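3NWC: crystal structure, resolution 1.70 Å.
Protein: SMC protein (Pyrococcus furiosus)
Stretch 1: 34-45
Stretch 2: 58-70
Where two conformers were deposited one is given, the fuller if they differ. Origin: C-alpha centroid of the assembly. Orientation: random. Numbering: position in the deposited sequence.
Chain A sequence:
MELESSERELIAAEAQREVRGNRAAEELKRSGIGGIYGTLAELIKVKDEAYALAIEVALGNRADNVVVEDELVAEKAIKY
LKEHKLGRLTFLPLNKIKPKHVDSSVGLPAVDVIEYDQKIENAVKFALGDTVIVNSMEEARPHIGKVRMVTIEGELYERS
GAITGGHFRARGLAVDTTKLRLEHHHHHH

Stretch 1, residues 34-45: GGIYGTLAELIK
Stretch 2, residues 58-70: ALGNRADNVVVED

Strands 36-39 and 66-68 pair antiparallel, their directions 162° apart and their axes 4.5 Å apart at closest. Ile36 faces Val68 (CA-CA 4.5 Å) and Thr39 faces Val66 (CA-CA 4.2 Å) as non-hydrogen-bonded pairs; between them a bulge shifts the register by one, so that Gly38 pairs with Val67.

Backbone hydrogen bonds set this register: Glu69 N to Gly35 O, 2.7 Å; Tyr37 N to Val67 O, 2.8 Å; Val67 N to Gly38 O, 2.8 Å. Past the strands, Leu40 N donates to Asn65 O (3.1 Å) and Ala41 N to Ala63 O (2.9 Å), tying the weakly bonded helix of about 40-43 to the 3-10 segment 61-64 and to Asn65 just after it.

The bulge uses Tyr37 at phi/psi -91/-31 and Gly38 at 129/-178. A CB on Gly38 would jam against the preceding carbonyl and clash with Glu42 OE1, which accepts from Thr39 N at 3.0 Å. Thr39 (chi1 p) returns a weak capping bond, Glu42 N to Thr39 OG1, 3.3 Å.

Apolar packing occupies both faces. Ile36 (m, t) sets CG2 3.6 Å from CG1 of Val66 (t). On Val67's face, CG2 of Val67 (t) meets Leu40 CD2 and Leu43 CD1, each at 3.8 Å; both leucines are m, t. Farther along, Ile44 CD1 lies 4.2 Å from Leu59 CD1.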

# COMPACT_ATOMS: atom_id res chain seq x y z
N GLY A 34 -23.27 11.86 5.09
CA GLY A 34 -22.61 12.66 6.10
C GLY A 34 -21.53 11.88 6.81
O GLY A 34 -21.48 10.65 6.72
N GLY A 35 -20.66 12.58 7.53
CA GLY A 35 -19.67 11.93 8.36
C GLY A 35 -18.40 11.56 7.60
O GLY A 35 -17.60 10.76 8.09
N ILE A 36 -18.24 12.14 6.42
CA ILE A 36 -17.03 11.96 5.63
C ILE A 36 -16.15 13.20 5.72
O ILE A 36 -16.55 14.29 5.30
CB ILE A 36 -17.35 11.68 4.17
CG1 ILE A 36 -18.29 10.47 4.05
CG2 ILE A 36 -16.06 11.46 3.37
CD1 ILE A 36 -18.70 10.15 2.61
N TYR A 37 -14.96 13.05 6.28
CA TYR A 37 -14.11 14.21 6.55
C TYR A 37 -13.16 14.57 5.40
O TYR A 37 -12.86 15.75 5.20
CB TYR A 37 -13.37 14.02 7.88
CG TYR A 37 -14.33 13.79 9.03
CD1 TYR A 37 -15.05 14.85 9.58
CD2 TYR A 37 -14.55 12.52 9.55
CE1 TYR A 37 -15.94 14.65 10.63
CE2 TYR A 37 -15.44 12.31 10.60
CZ TYR A 37 -16.13 13.38 11.13
OH TYR A 37 -17.02 13.17 12.17
N GLY A 38 -12.73 13.58 4.64
CA GLY A 38 -11.82 13.79 3.53
C GLY A 38 -10.63 12.85 3.60
O GLY A 38 -10.55 12.02 4.48
N THR A 39 -9.70 13.00 2.65
CA THR A 39 -8.50 12.19 2.65
C THR A 39 -7.48 12.72 3.64
O THR A 39 -7.48 13.91 3.96
CB THR A 39 -7.85 12.18 1.25
OG1 THR A 39 -7.43 13.51 0.92
CG2 THR A 39 -8.84 11.70 0.19
N LEU A 40 -6.59 11.86 4.12
CA LEU A 40 -5.51 12.31 4.99
C LEU A 40 -4.66 13.37 4.32
O LEU A 40 -4.19 14.28 4.98
CB LEU A 40 -4.64 11.13 5.44
CG LEU A 40 -5.23 10.30 6.57
CD1 LEU A 40 -4.32 9.11 6.91
CD2 LEU A 40 -5.41 11.21 7.78
N ALA A 41 -4.47 13.25 3.01
CA ALA A 41 -3.73 14.26 2.26
C ALA A 41 -4.37 15.65 2.39
O ALA A 41 -3.67 16.66 2.31
CB ALA A 41 -3.60 13.87 0.80
N GLU A 42 -5.68 15.70 2.59
CA GLU A 42 -6.36 16.99 2.68
C GLU A 42 -6.38 17.48 4.12
O GLU A 42 -6.72 18.64 4.38
CB GLU A 42 -7.80 16.88 2.18
CG GLU A 42 -7.90 16.52 0.71
CD GLU A 42 -9.31 16.15 0.28
OE1 GLU A 42 -10.07 15.59 1.11
OE2 GLU A 42 -9.65 16.41 -0.88
N LEU A 43 -5.99 16.61 5.04
CA LEU A 43 -6.21 16.88 6.46
C LEU A 43 -4.93 17.09 7.25
O LEU A 43 -4.97 17.47 8.43
CB LEU A 43 -7.03 15.73 7.07
CG LEU A 43 -8.44 15.52 6.52
CD1 LEU A 43 -9.06 14.22 7.03
CD2 LEU A 43 -9.31 16.72 6.87
N ILE A 44 -3.79 16.84 6.62
CA ILE A 44 -2.50 16.91 7.30
C ILE A 44 -1.65 17.99 6.64
O ILE A 44 -1.60 18.07 5.42
CB ILE A 44 -1.75 15.56 7.19
CG1 ILE A 44 -2.53 14.48 7.95
CG2 ILE A 44 -0.33 15.67 7.72
CD1 ILE A 44 -1.96 13.07 7.80
N LYS A 45 -1.00 18.82 7.45
CA LYS A 45 -0.10 19.86 6.95
C LYS A 45 1.30 19.63 7.52
O LYS A 45 1.45 19.31 8.71
CB LYS A 45 -0.63 21.22 7.39
CG LYS A 45 0.27 22.39 7.06
CD LYS A 45 -0.35 23.68 7.60
CE LYS A 45 0.22 24.90 6.90
NZ LYS A 45 -0.08 26.15 7.67
N ALA A 58 6.39 8.51 4.30
CA ALA A 58 5.84 7.74 5.41
C ALA A 58 4.32 7.56 5.33
O ALA A 58 3.78 6.56 5.83
CB ALA A 58 6.25 8.35 6.76
N LEU A 59 3.63 8.54 4.76
CA LEU A 59 2.19 8.40 4.53
C LEU A 59 1.93 7.42 3.40
O LEU A 59 1.06 6.56 3.50
CB LEU A 59 1.58 9.74 4.15
CG LEU A 59 0.82 10.59 5.15
CD1 LEU A 59 0.16 11.74 4.42
CD2 LEU A 59 -0.23 9.74 5.85
N GLY A 60 2.70 7.54 2.32
CA GLY A 60 2.50 6.68 1.16
C GLY A 60 1.05 6.68 0.72
O GLY A 60 0.42 7.74 0.63
N ASN A 61 0.51 5.49 0.45
CA ASN A 61 -0.87 5.37 -0.03
C ASN A 61 -1.90 5.81 1.00
O ASN A 61 -3.05 6.08 0.66
CB ASN A 61 -1.18 3.94 -0.45
CG ASN A 61 -0.57 3.59 -1.78
OD1 ASN A 61 -0.18 4.47 -2.55
ND2 ASN A 61 -0.49 2.30 -2.07
N ARG A 62 -1.50 5.88 2.25
CA ARG A 62 -2.44 6.28 3.29
C ARG A 62 -2.93 7.69 3.02
O ARG A 62 -4.02 8.06 3.43
CB ARG A 62 -1.80 6.18 4.68
CG ARG A 62 -1.45 4.77 5.08
CD ARG A 62 -2.62 3.85 4.82
NE ARG A 62 -2.33 2.48 5.25
CZ ARG A 62 -3.23 1.51 5.28
NH1 ARG A 62 -4.49 1.75 4.93
NH2 ARG A 62 -2.87 0.30 5.69
N ALA A 63 -2.13 8.48 2.32
CA ALA A 63 -2.53 9.84 1.97
C ALA A 63 -3.89 9.86 1.25
O ALA A 63 -4.64 10.81 1.37
CB ALA A 63 -1.47 10.51 1.10
N ASP A 64 -4.21 8.78 0.53
CA ASP A 64 -5.46 8.70 -0.23
C ASP A 64 -6.61 8.07 0.56
O ASP A 64 -7.74 8.00 0.07
CB ASP A 64 -5.26 7.89 -1.52
CG ASP A 64 -4.07 8.35 -2.34
OD1 ASP A 64 -3.89 9.58 -2.50
OD2 ASP A 64 -3.32 7.48 -2.82
N ASN A 65 -6.33 7.60 1.77
CA ASN A 65 -7.38 7.02 2.61
C ASN A 65 -8.36 8.10 3.06
O ASN A 65 -7.95 9.23 3.32
CB ASN A 65 -6.79 6.38 3.87
CG ASN A 65 -6.03 5.09 3.61
OD1 ASN A 65 -5.65 4.40 4.56
ND2 ASN A 65 -5.79 4.76 2.35
N VAL A 66 -9.64 7.75 3.17
CA VAL A 66 -10.69 8.71 3.49
C VAL A 66 -11.13 8.52 4.92
O VAL A 66 -11.54 7.43 5.30
CB VAL A 66 -11.94 8.52 2.59
CG1 VAL A 66 -13.04 9.50 3.00
CG2 VAL A 66 -11.59 8.71 1.11
N VAL A 67 -11.01 9.58 5.71
CA VAL A 67 -11.39 9.54 7.13
C VAL A 67 -12.90 9.74 7.26
O VAL A 67 -13.45 10.70 6.72
CB VAL A 67 -10.66 10.65 7.91
CG1 VAL A 67 -11.08 10.65 9.40
CG2 VAL A 67 -9.15 10.49 7.80
N VAL A 68 -13.57 8.83 7.96
CA VAL A 68 -15.01 8.92 8.18
C VAL A 68 -15.36 8.72 9.66
O VAL A 68 -14.54 8.24 10.43
CB VAL A 68 -15.79 7.88 7.34
CG1 VAL A 68 -15.51 8.08 5.86
CG2 VAL A 68 -15.44 6.45 7.76
N GLU A 69 -16.58 9.09 10.02
CA GLU A 69 -17.02 9.06 11.42
C GLU A 69 -17.00 7.65 11.98
O GLU A 69 -16.45 7.41 13.06
CB GLU A 69 -18.43 9.66 11.54
CG GLU A 69 -18.96 9.72 12.97
OE1 GLU A 69 -17.15 10.71 14.17
OE2 GLU A 69 -19.03 11.84 14.06
N ASP A 70 -17.60 6.71 11.25
CA ASP A 70 -17.67 5.32 11.74
C ASP A 70 -17.83 4.30 10.62
O ASP A 70 -17.85 4.66 9.44
CB ASP A 70 -18.81 5.17 12.75
CG ASP A 70 -20.16 5.58 12.18
OD1 ASP A 70 -20.42 5.27 10.99
OD2 ASP A 70 -20.95 6.20 12.91